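Local coordinates for protein gamma-glutamyltranspeptidase (Ggt) (Helicobacter pylori 26695, PDB 5BPK) that probably catalyses hydrolysis and transfer of gamma-glutamyl groups, such as that of glutathione, as a member of the Ntn-hydrolase family, at residues Ala73-Ala78 with Asn168-Ser173; Ile90-Gly95 with Lys148-Lys153; Met296-Leu301 with Lys351-Ile356. One frame throughout, in Å; residues are numbered along the deposited sequence.

Contact 1: residues Ala73-Ala78 with Asn168-Ser173; sequences AVVHPA and NGYAIS
The phenol ring of Tyr170 is the flat group of this contact, and Val75 lies over one of its faces. Val75 CG1 stands 4.0 Å above the ring plane, displaced toward the rim, and its line to the ring centroid runs 20° off the normal, which fits a CH-pi contact made with a single methyl. Val74 CG1 makes an apolar contact 4.1 Å from Tyr170 CE1. The backbone oxygen of Val74 comes in obliquely and accepts from the ring's hydroxyl. The bond from Tyr170 OH to Val74 O is 2.8 Å long, lies in the carbonyl plane and uses a lone pair, with a C=O...donor angle of 140°. Pro77 arrives from the opposite direction to the tyrosine side chain and sets its CD 3.4 Å from Tyr170 OH. Helix 61-75 ends here, His76 being the first residue to leave helical angles, and a carbonyl of its last turn accepts from a tyrosine of the distant strand 170-171. Gln213 NE2 donates to the same Val74 O, so two side chains grip one buried acceptor. The CG of Tyr170 lies between backbone N and carbonyl carbon (chi1 61°), a rotamer that swings the ring off the strand toward helix 61-75. Strand 170-171 follows helix 155-168 and pairs antiparallel with strand 210-211, while Val74 also packs on helices 155-168 and 214-226. Beyond the helix end, His76 turns away from Tyr170 and packs on Thr2 of the neighbouring chain, its side chain about 10 Å from the bound dihydro-oxazole amino acid.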
ATOM      1  N   ALA A  73       9.821   3.782   9.480  1.00 10.78           N
ATOM      2  CA  ALA A  73       9.057   4.402  10.570  1.00 10.45           C
ATOM      3  C   ALA A  73       9.753   5.644  11.159  1.00 10.63           C
ATOM      4  O   ALA A  73       9.098   6.503  11.770  1.00 11.53           O
ATOM      5  CB  ALA A  73       8.752   3.376  11.682  1.00 10.52           C
ATOM      6  N   VAL A  74      11.065   5.730  10.958  1.00 11.45           N
ATOM      7  CA  VAL A  74      11.878   6.836  11.447  1.00 11.14           C
ATOM      8  C   VAL A  74      12.168   7.850  10.326  1.00 11.60           C
ATOM      9  O   VAL A  74      11.965   9.040  10.506  1.00 12.25           O
ATOM     10  CB  VAL A  74      13.197   6.298  12.049  1.00 11.41           C
ATOM     11  CG1 VAL A  74      14.107   7.446  12.506  1.00 11.67           C
ATOM     12  CG2 VAL A  74      12.898   5.374  13.202  1.00 12.76           C
ATOM     13  N   VAL A  75      12.612   7.375   9.168  1.00 11.68           N
ATOM     14  CA  VAL A  75      13.102   8.273   8.108  1.00 10.55           C
ATOM     15  C   VAL A  75      12.047   8.709   7.100  1.00 10.57           C
ATOM     16  O   VAL A  75      12.303   9.608   6.299  1.00 12.55           O
ATOM     17  CB  VAL A  75      14.298   7.665   7.354  1.00 11.13           C
ATOM     18  CG1 VAL A  75      15.444   7.369   8.335  1.00 14.45           C
ATOM     19  CG2 VAL A  75      13.913   6.391   6.571  1.00 13.38           C
ATOM     20  N   HIS A  76      10.874   8.076   7.140  1.00 10.94           N
ATOM     21  CA  HIS A  76       9.784   8.410   6.215  1.00 12.06           C
ATOM     22  C   HIS A  76       8.448   8.489   6.957  1.00 12.02           C
ATOM     23  O   HIS A  76       7.510   7.758   6.633  1.00 12.84           O
ATOM     24  CB  HIS A  76       9.759   7.352   5.107  1.00 11.06           C
ATOM     25  CG  HIS A  76       8.852   7.671   3.958  1.00 14.24           C
ATOM     26  ND1 HIS A  76       8.382   8.944   3.705  1.00 15.96           N
ATOM     27  CD2 HIS A  76       8.321   6.872   3.001  1.00 15.28           C
ATOM     28  CE1 HIS A  76       7.620   8.915   2.625  1.00 17.16           C
ATOM     29  NE2 HIS A  76       7.565   7.671   2.179  1.00 17.17           N
ATOM     30  N   PRO A  77       8.349   9.388   7.962  1.00 11.20           N
ATOM     31  CA  PRO A  77       7.178   9.410   8.847  1.00 12.58           C
ATOM     32  C   PRO A  77       5.853   9.815   8.197  1.00 12.58           C
ATOM     33  O   PRO A  77       4.794   9.614   8.798  1.00 12.87           O
ATOM     34  CB  PRO A  77       7.584  10.386   9.963  1.00 14.42           C
ATOM     35  CG  PRO A  77       8.732  11.138   9.447  1.00 14.74           C
ATOM     36  CD  PRO A  77       9.399  10.323   8.406  1.00 13.53           C
ATOM     37  N   ALA A  78       5.899  10.341   6.972  1.00 11.84           N
ATOM     38  CA  ALA A  78       4.670  10.574   6.228  1.00 11.94           C
ATOM     39  C   ALA A  78       3.926   9.269   5.912  1.00 11.31           C
ATOM     40  O   ALA A  78       2.711   9.281   5.726  1.00 12.36           O
ATOM     41  CB  ALA A  78       4.937  11.356   4.923  1.00 12.27           C
ATOM     42  N   ASN A 168      19.889   9.919  16.903  1.00 15.53           N
ATOM     43  CA  ASN A 168      20.932  10.824  16.416  1.00 17.22           C
ATOM     44  C   ASN A 168      20.420  11.774  15.346  1.00 17.26           C
ATOM     45  O   ASN A 168      21.013  12.828  15.097  1.00 19.64           O
ATOM     46  CB  ASN A 168      22.119  10.019  15.860  1.00 19.08           C
ATOM     47  CG  ASN A 168      22.717   9.051  16.880  1.00 24.30           C
ATOM     48  OD1 ASN A 168      22.638   9.264  18.088  1.00 27.06           O
ATOM     49  ND2 ASN A 168      23.330   7.982  16.385  1.00 30.15           N
ATOM     50  N   GLY A 169      19.325  11.382  14.700  1.00 15.35           N
ATOM     51  CA  GLY A 169      18.699  12.195  13.685  1.00 15.54           C
ATOM     52  C   GLY A 169      19.199  12.002  12.270  1.00 17.15           C
ATOM     53  O   GLY A 169      20.170  11.274  12.006  1.00 18.43           O
ATOM     54  N   TYR A 170      18.488  12.654  11.359  1.00 15.77           N
ATOM     55  CA  TYR A 170      18.837  12.697   9.946  1.00 16.85           C
ATOM     56  C   TYR A 170      18.372  14.030   9.372  1.00 18.11           C
ATOM     57  O   TYR A 170      17.495  14.693   9.939  1.00 18.85           O
ATOM     58  CB  TYR A 170      18.202  11.525   9.174  1.00 17.54           C
ATOM     59  CG  TYR A 170      16.692  11.512   9.210  1.00 14.37           C
ATOM     60  CD1 TYR A 170      16.000  10.884  10.240  1.00 13.54           C
ATOM     61  CD2 TYR A 170      15.957  12.136   8.206  1.00 14.94           C
ATOM     62  CE1 TYR A 170      14.598  10.886  10.273  1.00 13.46           C
ATOM     63  CE2 TYR A 170      14.560  12.147   8.229  1.00 16.92           C
ATOM     64  CZ  TYR A 170      13.890  11.512   9.261  1.00 13.19           C
ATOM     65  OH  TYR A 170      12.511  11.512   9.301  1.00 15.35           O
ATOM     66  N   ALA A 171      18.983  14.428   8.262  1.00 20.95           N
ATOM     67  CA  ALA A 171      18.690  15.712   7.643  1.00 21.48           C
ATOM     68  C   ALA A 171      17.384  15.655   6.858  1.00 20.42           C
ATOM     69  O   ALA A 171      17.161  14.732   6.081  1.00 21.77           O
ATOM     70  CB  ALA A 171      19.835  16.133   6.730  1.00 22.37           C
ATOM     71  N   ILE A 172      16.532  16.657   7.062  1.00 17.97           N
ATOM     72  CA  ILE A 172      15.269  16.758   6.346  1.00 18.67           C
ATOM     73  C   ILE A 172      15.563  17.032   4.863  1.00 19.74           C
ATOM     74  O   ILE A 172      16.348  17.919   4.534  1.00 21.47           O
ATOM     75  CB  ILE A 172      14.368  17.889   6.935  1.00 17.97           C
ATOM     76  CG1 ILE A 172      13.905  17.557   8.360  1.00 21.00           C
ATOM     77  CG2 ILE A 172      13.158  18.143   6.039  1.00 21.59           C
ATOM     78  CD1 ILE A 172      13.002  16.340   8.460  1.00 24.73           C
ATOM     79  N   SER A 173      14.948  16.254   3.977  1.00 21.28           N
ATOM     80  CA  SER A 173      15.135  16.426   2.540  1.00 23.13           C
ATOM     81  C   SER A 173      14.246  17.561   2.037  1.00 21.84           C
ATOM     82  O   SER A 173      13.366  18.037   2.762  1.00 21.97           O
ATOM     83  CB  SER A 173      14.806  15.129   1.792  1.00 23.07           C
ATOM     84  OG  SER A 173      13.420  14.823   1.862  1.00 22.13           O
TER

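Contact 2: residues Ile90-Gly95 with Lys148-Lys153; sequences IHLANG and KKYGTK. With EDO (1,2-ethanediol), chain P; EDO (1,2-ethanediol), chain L.
Leu92 and Tyr150 are brought together by matching first torsions: in each, CG stands anti to the carbonyl carbon and beside the backbone N, with chi1 -63° for Leu92 and -60° for Tyr150. Both CB atoms already point across the gap, and the two side chains then meet at about a right angle. Leu92 CD2 lies over one face of the phenol ring, 3.7 Å above its plane and offset toward the rim. Its line to the centroid measures 4.1 Å and leans 25° off the ring normal, a CH-pi contact. The other leucine methyl, CD1, is modelled too close to the ring for its exact position to carry weight. On the opposite face Lys149 CG sits 3.6 Å above the plane over the ring centre, so the ring is held between a leucine branch and the side chain of its own sequence neighbour. Ile90 adds a looser apolar touch, CD1 to Tyr150 CD2 at 4.5 Å. Leu92 opens a type I beta turn closed by Gly95 N to Leu92 O at 2.9 Å; this turn joins strands 85-91 and 97-102 into a beta hairpin. Outside the apolar patch, His91 NE2 shares a 2.8 Å hydrogen bond with O2 of a 1,2-ethanediol, probably a crystallisation additive, while Asn94 ND2 makes only a weak one to a second. The contact thus sets the C-terminal part of helix 139-150 against the hairpin of the Ntn-hydrolase sheet. Tyr150 touches Val98 of strand 97-102 and meets Trp263 of strand 262-271 edge-to-face, and strand 85-91 pairs through Ile90 and His91 with an antiparallel strand of the neighbouring chain, carrying the sheet across the interface.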
ATOM      1  N   ILE A  90       4.440 -12.968   0.715  1.00  9.61           N
ATOM      2  CA  ILE A  90       5.737 -13.614   0.876  1.00 11.56           C
ATOM      3  C   ILE A  90       5.769 -14.902   0.071  1.00 10.71           C
ATOM      4  O   ILE A  90       4.846 -15.701   0.166  1.00 12.53           O
ATOM      5  CB  ILE A  90       6.018 -13.943   2.348  1.00 12.19           C
ATOM      6  CG1 ILE A  90       6.023 -12.656   3.195  1.00 12.73           C
ATOM      7  CG2 ILE A  90       7.351 -14.698   2.466  1.00 15.44           C
ATOM      8  CD1 ILE A  90       6.003 -12.882   4.705  1.00 15.34           C
ATOM      9  N   HIS A  91       6.819 -15.075  -0.729  1.00 11.00           N
ATOM     10  CA  HIS A  91       7.091 -16.341  -1.405  1.00 12.46           C
ATOM     11  C   HIS A  91       8.340 -16.919  -0.759  1.00 12.91           C
ATOM     12  O   HIS A  91       9.365 -16.249  -0.691  1.00 12.95           O
ATOM     13  CB  HIS A  91       7.296 -16.141  -2.910  1.00 12.98           C
ATOM     14  CG  HIS A  91       7.811 -17.361  -3.607  1.00 14.01           C
ATOM     15  ND1 HIS A  91       6.983 -18.342  -4.110  1.00 16.90           N
ATOM     16  CD2 HIS A  91       9.076 -17.777  -3.851  1.00 15.94           C
ATOM     17  CE1 HIS A  91       7.718 -19.302  -4.645  1.00 14.56           C
ATOM     18  NE2 HIS A  91       8.991 -18.984  -4.503  1.00 17.66           N
ATOM     19  N   LEU A  92       8.227 -18.145  -0.254  1.00 13.09           N
ATOM     20  CA  LEU A  92       9.312 -18.806   0.451  1.00 13.74           C
ATOM     21  C   LEU A  92      10.073 -19.707  -0.501  1.00 13.31           C
ATOM     22  O   LEU A  92       9.533 -20.177  -1.518  1.00 14.58           O
ATOM     23  CB  LEU A  92       8.773 -19.632   1.611  1.00 13.38           C
ATOM     24  CG  LEU A  92       8.067 -18.857   2.728  1.00 16.35           C
ATOM     25  CD1 LEU A  92       7.474 -19.832   3.726  1.00 25.10           C
ATOM     26  CD2 LEU A  92       9.037 -17.902   3.388  1.00 15.72           C
ATOM     27  N   ALA A  93      11.325 -19.959  -0.150  1.00 14.40           N
ATOM     28  CA  ALA A  93      12.201 -20.798  -0.952  1.00 14.62           C
ATOM     29  C   ALA A  93      11.622 -22.195  -1.171  1.00 16.05           C
ATOM     30  O   ALA A  93      11.891 -22.807  -2.193  1.00 17.51           O
ATOM     31  CB  ALA A  93      13.572 -20.874  -0.305  1.00 15.06           C
ATOM     32  N   ASN A  94      10.827 -22.685  -0.220  1.00 16.99           N
ATOM     33  CA  ASN A  94      10.163 -23.997  -0.350  1.00 17.98           C
ATOM     34  C   ASN A  94       8.935 -23.993  -1.281  1.00 18.43           C
ATOM     35  O   ASN A  94       8.241 -25.008  -1.393  1.00 21.02           O
ATOM     36  CB  ASN A  94       9.792 -24.563   1.032  1.00 19.29           C
ATOM     37  CG  ASN A  94       8.688 -23.773   1.733  1.00 20.21           C
ATOM     38  OD1 ASN A  94       8.101 -22.868   1.159  1.00 19.22           O
ATOM     39  ND2 ASN A  94       8.393 -24.134   2.983  1.00 25.37           N
ATOM     40  N   GLY A  95       8.655 -22.862  -1.938  1.00 17.03           N
ATOM     41  CA  GLY A  95       7.542 -22.777  -2.881  1.00 17.59           C
ATOM     42  C   GLY A  95       6.218 -22.322  -2.280  1.00 16.31           C
ATOM     43  O   GLY A  95       5.243 -22.113  -3.013  1.00 18.19           O
ATOM     44  N   LYS A 148       9.418 -13.840  13.482  1.00 14.32           N
ATOM     45  CA  LYS A 148       9.308 -15.072  14.258  1.00 16.70           C
ATOM     46  C   LYS A 148       9.099 -16.306  13.384  1.00 15.83           C
ATOM     47  O   LYS A 148       9.720 -17.335  13.621  1.00 19.21           O
ATOM     48  CB  LYS A 148       8.209 -14.969  15.314  1.00 18.65           C
ATOM     49  CG  LYS A 148       8.647 -14.215  16.551  1.00 24.68           C
ATOM     50  CD  LYS A 148       7.633 -14.351  17.694  1.00 31.87           C
ATOM     51  CE  LYS A 148       8.153 -13.710  18.979  1.00 35.95           C
ATOM     52  NZ  LYS A 148       7.322 -14.057  20.169  1.00 40.61           N
ATOM     53  N   LYS A 149       8.231 -16.210  12.379  1.00 16.27           N
ATOM     54  CA  LYS A 149       7.873 -17.387  11.575  1.00 16.38           C
ATOM     55  C   LYS A 149       8.923 -17.741  10.518  1.00 15.99           C
ATOM     56  O   LYS A 149       9.153 -18.927  10.255  1.00 17.98           O
ATOM     57  CB  LYS A 149       6.518 -17.182  10.906  1.00 17.98           C
ATOM     58  CG  LYS A 149       5.836 -18.445  10.434  1.00 21.94           C
ATOM     59  CD  LYS A 149       4.353 -18.206  10.174  1.00 26.51           C
ATOM     60  CE  LYS A 149       3.606 -19.509   9.908  1.00 29.82           C
ATOM     61  NZ  LYS A 149       2.125 -19.287   9.828  1.00 29.35           N
ATOM     62  N   TYR A 150       9.550 -16.722   9.923  1.00 15.49           N
ATOM     63  CA  TYR A 150      10.374 -16.909   8.726  1.00 16.20           C
ATOM     64  C   TYR A 150      11.750 -16.246   8.729  1.00 16.68           C
ATOM     65  O   TYR A 150      12.511 -16.462   7.793  1.00 17.30           O
ATOM     66  CB  TYR A 150       9.616 -16.437   7.481  1.00 14.76           C
ATOM     67  CG  TYR A 150       8.315 -17.151   7.218  1.00 16.70           C
ATOM     68  CD1 TYR A 150       8.286 -18.525   6.966  1.00 20.37           C
ATOM     69  CD2 TYR A 150       7.106 -16.458   7.199  1.00 20.21           C
ATOM     70  CE1 TYR A 150       7.094 -19.189   6.726  1.00 18.36           C
ATOM     71  CE2 TYR A 150       5.896 -17.121   6.948  1.00 21.18           C
ATOM     72  CZ  TYR A 150       5.898 -18.484   6.716  1.00 19.44           C
ATOM     73  OH  TYR A 150       4.718 -19.151   6.467  1.00 21.99           O
ATOM     74  N   GLY A 151      12.070 -15.451   9.748  1.00 16.24           N
ATOM     75  CA  GLY A 151      13.346 -14.735   9.809  1.00 18.01           C
ATOM     76  C   GLY A 151      14.449 -15.596  10.399  1.00 17.83           C
ATOM     77  O   GLY A 151      14.199 -16.705  10.883  1.00 18.54           O
ATOM     78  N   THR A 152      15.672 -15.080  10.347  1.00 16.70           N
ATOM     79  CA  THR A 152      16.833 -15.757  10.928  1.00 17.35           C
ATOM     80  C   THR A 152      17.652 -14.871  11.866  1.00 17.48           C
ATOM     81  O   THR A 152      18.459 -15.388  12.641  1.00 19.73           O
ATOM     82  CB  THR A 152      17.768 -16.319   9.834  1.00 17.54           C
ATOM     83  OG1 THR A 152      18.409 -15.243   9.134  1.00 17.59           O
ATOM     84  CG2 THR A 152      16.997 -17.193   8.865  1.00 16.31           C
ATOM     85  N   LYS A 153      17.462 -13.554  11.804  1.00 16.71           N
ATOM     86  CA  LYS A 153      18.214 -12.622  12.644  1.00 18.50           C
ATOM     87  C   LYS A 153      17.400 -12.161  13.838  1.00 20.11           C
ATOM     88  O   LYS A 153      16.186 -12.314  13.866  1.00 21.99           O
ATOM     89  CB  LYS A 153      18.688 -11.421  11.831  1.00 18.93           C
ATOM     90  CG  LYS A 153      19.597 -11.796  10.676  1.00 21.66           C
ATOM     91  CD  LYS A 153      20.943 -11.105  10.754  1.00 31.11           C
ATOM     92  CE  LYS A 153      21.920 -11.656   9.718  1.00 31.50           C
ATOM     93  NZ  LYS A 153      23.334 -11.296  10.035  1.00 33.33           N
TER
HETATM   94  C1  EDO P 702      11.782 -18.596  -5.856  1.00 32.17           C
HETATM   95  O1  EDO P 702      12.813 -18.231  -6.800  1.00 28.56           O
HETATM   96  C2  EDO P 702      12.138 -19.867  -5.094  1.00 32.67           C
HETATM   97  O2  EDO P 702      11.040 -20.800  -5.057  1.00 35.14           O
HETATM   98  C1  EDO L 408      11.202 -26.045   4.195  1.00 32.38           C
HETATM   99  O1  EDO L 408      10.578 -25.307   5.246  1.00 34.21           O
HETATM  100  C2  EDO L 408      12.002 -27.199   4.785  1.00 32.41           C
HETATM  101  O2  EDO L 408      12.918 -26.724   5.776  1.00 32.43           O

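Contact 3: residues Met296-Leu301 with Lys351-Ile356; sequences MENADL and KIFDTI
Asn298 and Phe353 mark the closest backbone approach, their CA atoms 7.0 Å apart, where a type I beta turn packs against Phe353 in the C-terminal part of helix 346-354. The beta turn runs from Met296 to Ala299, continues directly from helix 285-296 and is closed by Ala299 N to Met296 O at 3.0 Å. An inverse gamma turn centred on Asp300 comes next. Phe353 has its CG anti to the backbone N (chi1 -179°), which extends the ring from the helix toward the turn. Asn298 CB lies 3.4 Å above the ring plane, over the ring centre and 11° off the normal: a close CH-pi contact made by the methylene, while the amide runs on past the CG side of the ring, inclined 26° to it. Asn298 ND2 donates to Val295 O, which ties the amide back to helix 285-296. Ala299 CB approaches obliquely, 4.0 Å from Phe353 CE1, and rests as well on Ile314 of helix 309-329. Helix 346-354 meets helix 285-296 through Val295, which Phe353 and Ile352 both touch. Within 351-356, Ile352 O accepts both Thr355 N and Thr355 OG1, the hydroxyl bond being 2.7 Å long, in the carbonyl plane and on a lone pair.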
ATOM      1  N   MET A 296      -7.901  -8.604 -19.651  1.00 13.66           N
ATOM      2  CA  MET A 296      -6.865  -8.233 -20.618  1.00 12.73           C
ATOM      3  C   MET A 296      -6.274  -9.451 -21.349  1.00 14.66           C
ATOM      4  O   MET A 296      -5.878  -9.353 -22.522  1.00 14.37           O
ATOM      5  CB  MET A 296      -5.743  -7.487 -19.896  1.00 13.70           C
ATOM      6  CG  MET A 296      -6.159  -6.099 -19.411  1.00 12.98           C
ATOM      7  SD  MET A 296      -5.014  -5.338 -18.239  1.00 13.61           S
ATOM      8  CE  MET A 296      -3.445  -5.469 -19.119  1.00 14.79           C
ATOM      9  N   GLU A 297      -6.216 -10.586 -20.655  1.00 12.88           N
ATOM     10  CA  GLU A 297      -5.627 -11.819 -21.204  1.00 11.29           C
ATOM     11  C   GLU A 297      -6.328 -12.278 -22.488  1.00 13.04           C
ATOM     12  O   GLU A 297      -5.731 -12.999 -23.310  1.00 16.47           O
ATOM     13  CB  GLU A 297      -5.658 -12.945 -20.162  1.00 12.54           C
ATOM     14  CG  GLU A 297      -4.682 -14.069 -20.442  1.00 13.30           C
ATOM     15  CD  GLU A 297      -4.722 -15.184 -19.386  1.00 14.50           C
ATOM     16  OE1 GLU A 297      -5.810 -15.512 -18.851  1.00 17.68           O
ATOM     17  OE2 GLU A 297      -3.656 -15.762 -19.116  1.00 16.27           O
ATOM     18  N   ASN A 298      -7.586 -11.877 -22.653  1.00 13.48           N
ATOM     19  CA  ASN A 298      -8.349 -12.224 -23.852  1.00 13.64           C
ATOM     20  C   ASN A 298      -7.898 -11.521 -25.129  1.00 15.12           C
ATOM     21  O   ASN A 298      -8.332 -11.894 -26.228  1.00 16.94           O
ATOM     22  CB  ASN A 298      -9.836 -11.980 -23.617  1.00 13.55           C
ATOM     23  CG  ASN A 298     -10.432 -12.973 -22.642  1.00 16.53           C
ATOM     24  OD1 ASN A 298     -10.727 -14.118 -23.008  1.00 19.29           O
ATOM     25  ND2 ASN A 298     -10.597 -12.548 -21.382  1.00 15.02           N
ATOM     26  N   ALA A 299      -7.036 -10.522 -24.991  1.00 16.21           N
ATOM     27  CA  ALA A 299      -6.494  -9.806 -26.131  1.00 15.52           C
ATOM     28  C   ALA A 299      -4.990 -10.063 -26.249  1.00 16.52           C
ATOM     29  O   ALA A 299      -4.306 -10.238 -25.241  1.00 15.97           O
ATOM     30  CB  ALA A 299      -6.773  -8.310 -25.978  1.00 16.63           C
ATOM     31  N   ASP A 300      -4.474 -10.078 -27.475  1.00 15.65           N
ATOM     32  CA  ASP A 300      -3.027 -10.087 -27.696  1.00 16.26           C
ATOM     33  C   ASP A 300      -2.525  -8.647 -27.612  1.00 15.12           C
ATOM     34  O   ASP A 300      -2.387  -7.956 -28.615  1.00 16.54           O
ATOM     35  CB  ASP A 300      -2.678 -10.707 -29.052  1.00 16.27           C
ATOM     36  CG  ASP A 300      -1.174 -10.764 -29.303  1.00 19.61           C
ATOM     37  OD1 ASP A 300      -0.390 -10.451 -28.379  1.00 19.83           O
ATOM     38  OD2 ASP A 300      -0.773 -11.138 -30.426  1.00 25.00           O
ATOM     39  N   LEU A 301      -2.244  -8.195 -26.399  1.00 13.35           N
ATOM     40  CA  LEU A 301      -1.808  -6.819 -26.209  1.00 14.09           C
ATOM     41  C   LEU A 301      -0.439  -6.567 -26.852  1.00 11.96           C
ATOM     42  O   LEU A 301      -0.190  -5.478 -27.374  1.00 13.43           O
ATOM     43  CB  LEU A 301      -1.787  -6.455 -24.729  1.00 12.81           C
ATOM     44  CG  LEU A 301      -3.108  -6.538 -23.966  1.00 13.97           C
ATOM     45  CD1 LEU A 301      -2.832  -6.140 -22.532  1.00 14.91           C
ATOM     46  CD2 LEU A 301      -4.225  -5.671 -24.557  1.00 15.28           C
ATOM     47  N   LYS A 351     -16.708 -12.846 -20.014  1.00 16.79           N
ATOM     48  CA  LYS A 351     -17.986 -12.139 -20.161  1.00 18.57           C
ATOM     49  C   LYS A 351     -17.802 -10.619 -20.181  1.00 17.34           C
ATOM     50  O   LYS A 351     -18.412  -9.917 -20.984  1.00 18.70           O
ATOM     51  CB  LYS A 351     -18.961 -12.534 -19.047  1.00 19.13           C
ATOM     52  CG  LYS A 351     -19.567 -13.908 -19.253  1.00 23.68           C
ATOM     53  CD  LYS A 351     -20.534 -14.314 -18.148  1.00 29.45           C
ATOM     54  CE  LYS A 351     -20.871 -15.803 -18.259  1.00 33.78           C
ATOM     55  NZ  LYS A 351     -21.921 -16.247 -17.303  1.00 36.02           N
ATOM     56  N   ILE A 352     -16.946 -10.118 -19.303  1.00 16.41           N
ATOM     57  CA  ILE A 352     -16.605  -8.705 -19.306  1.00 14.59           C
ATOM     58  C   ILE A 352     -15.941  -8.315 -20.632  1.00 15.47           C
ATOM     59  O   ILE A 352     -16.374  -7.370 -21.310  1.00 16.99           O
ATOM     60  CB  ILE A 352     -15.655  -8.327 -18.135  1.00 13.91           C
ATOM     61  CG1 ILE A 352     -16.328  -8.566 -16.777  1.00 14.48           C
ATOM     62  CG2 ILE A 352     -15.229  -6.855 -18.267  1.00 14.70           C
ATOM     63  CD1 ILE A 352     -15.382  -8.411 -15.564  1.00 12.53           C
ATOM     64  N   PHE A 353     -14.918  -9.072 -21.018  1.00 13.86           N
ATOM     65  CA  PHE A 353     -14.204  -8.806 -22.266  1.00 14.12           C
ATOM     66  C   PHE A 353     -15.159  -8.715 -23.470  1.00 16.53           C
ATOM     67  O   PHE A 353     -15.044  -7.811 -24.296  1.00 16.36           O
ATOM     68  CB  PHE A 353     -13.131  -9.864 -22.514  1.00 13.57           C
ATOM     69  CG  PHE A 353     -12.351  -9.632 -23.765  1.00 15.29           C
ATOM     70  CD1 PHE A 353     -11.346  -8.676 -23.801  1.00 15.70           C
ATOM     71  CD2 PHE A 353     -12.640 -10.349 -24.920  1.00 17.78           C
ATOM     72  CE1 PHE A 353     -10.639  -8.441 -24.953  1.00 19.31           C
ATOM     73  CE2 PHE A 353     -11.926 -10.131 -26.081  1.00 16.80           C
ATOM     74  CZ  PHE A 353     -10.923  -9.176 -26.102  1.00 20.35           C
ATOM     75  N   ASP A 354     -16.120  -9.629 -23.537  1.00 16.21           N
ATOM     76  CA  ASP A 354     -17.019  -9.712 -24.695  1.00 18.97           C
ATOM     77  C   ASP A 354     -17.959  -8.501 -24.811  1.00 19.64           C
ATOM     78  O   ASP A 354     -18.527  -8.263 -25.889  1.00 20.80           O
ATOM     79  CB  ASP A 354     -17.822 -11.024 -24.667  1.00 21.59           C
ATOM     80  CG  ASP A 354     -16.967 -12.262 -24.992  1.00 23.18           C
ATOM     81  OD1 ASP A 354     -15.854 -12.122 -25.546  1.00 22.04           O
ATOM     82  OD2 ASP A 354     -17.425 -13.393 -24.706  1.00 27.54           O
ATOM     83  N   THR A 355     -18.123  -7.737 -23.723  1.00 19.83           N
ATOM     84  CA  THR A 355     -18.917  -6.494 -23.758  1.00 19.85           C
ATOM     85  C   THR A 355     -18.134  -5.279 -24.285  1.00 20.81           C
ATOM     86  O   THR A 355     -18.718  -4.219 -24.553  1.00 22.63           O
ATOM     87  CB  THR A 355     -19.515  -6.131 -22.363  1.00 21.84           C
ATOM     88  OG1 THR A 355     -18.470  -5.720 -21.463  1.00 23.13           O
ATOM     89  CG2 THR A 355     -20.280  -7.313 -21.771  1.00 23.05           C
ATOM     90  N   ILE A 356     -16.819  -5.416 -24.416  1.00 20.92           N
ATOM     91  CA  ILE A 356     -15.984  -4.302 -24.831  1.00 20.21           C
ATOM     92  C   ILE A 356     -16.087  -4.143 -26.347  1.00 22.37           C
ATOM     93  O   ILE A 356     -15.777  -5.068 -27.098  1.00 23.15           O
ATOM     94  CB  ILE A 356     -14.520  -4.476 -24.387  1.00 19.24           C
ATOM     95  CG1 ILE A 356     -14.458  -4.696 -22.873  1.00 16.20           C
ATOM     96  CG2 ILE A 356     -13.693  -3.264 -24.795  1.00 20.37           C
ATOM     97  CD1 ILE A 356     -13.100  -5.054 -22.356  1.00 15.02           C
TER

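From the N terminus, 73-78 comes first, at the end of helix 61-75, followed by 90-95 on the sheet hairpin. Contact 2 closes when 148-153 returns on helix 139-150, and contact 1 closes next at 168-173, so contact 2 is nested inside the loop of contact 1. Their nearest atoms remain about 17 Å apart: one contact ties the end of a helix to a short strand, the other a helix to the sheet. Contact 3 opens and closes later, in series with both. It lies across the chain's centre from contact 1, their centres about 45 Å apart, and joins the loop after helix 285-296 to helix 346-354, with nearest atoms about 19 Å from contact 2.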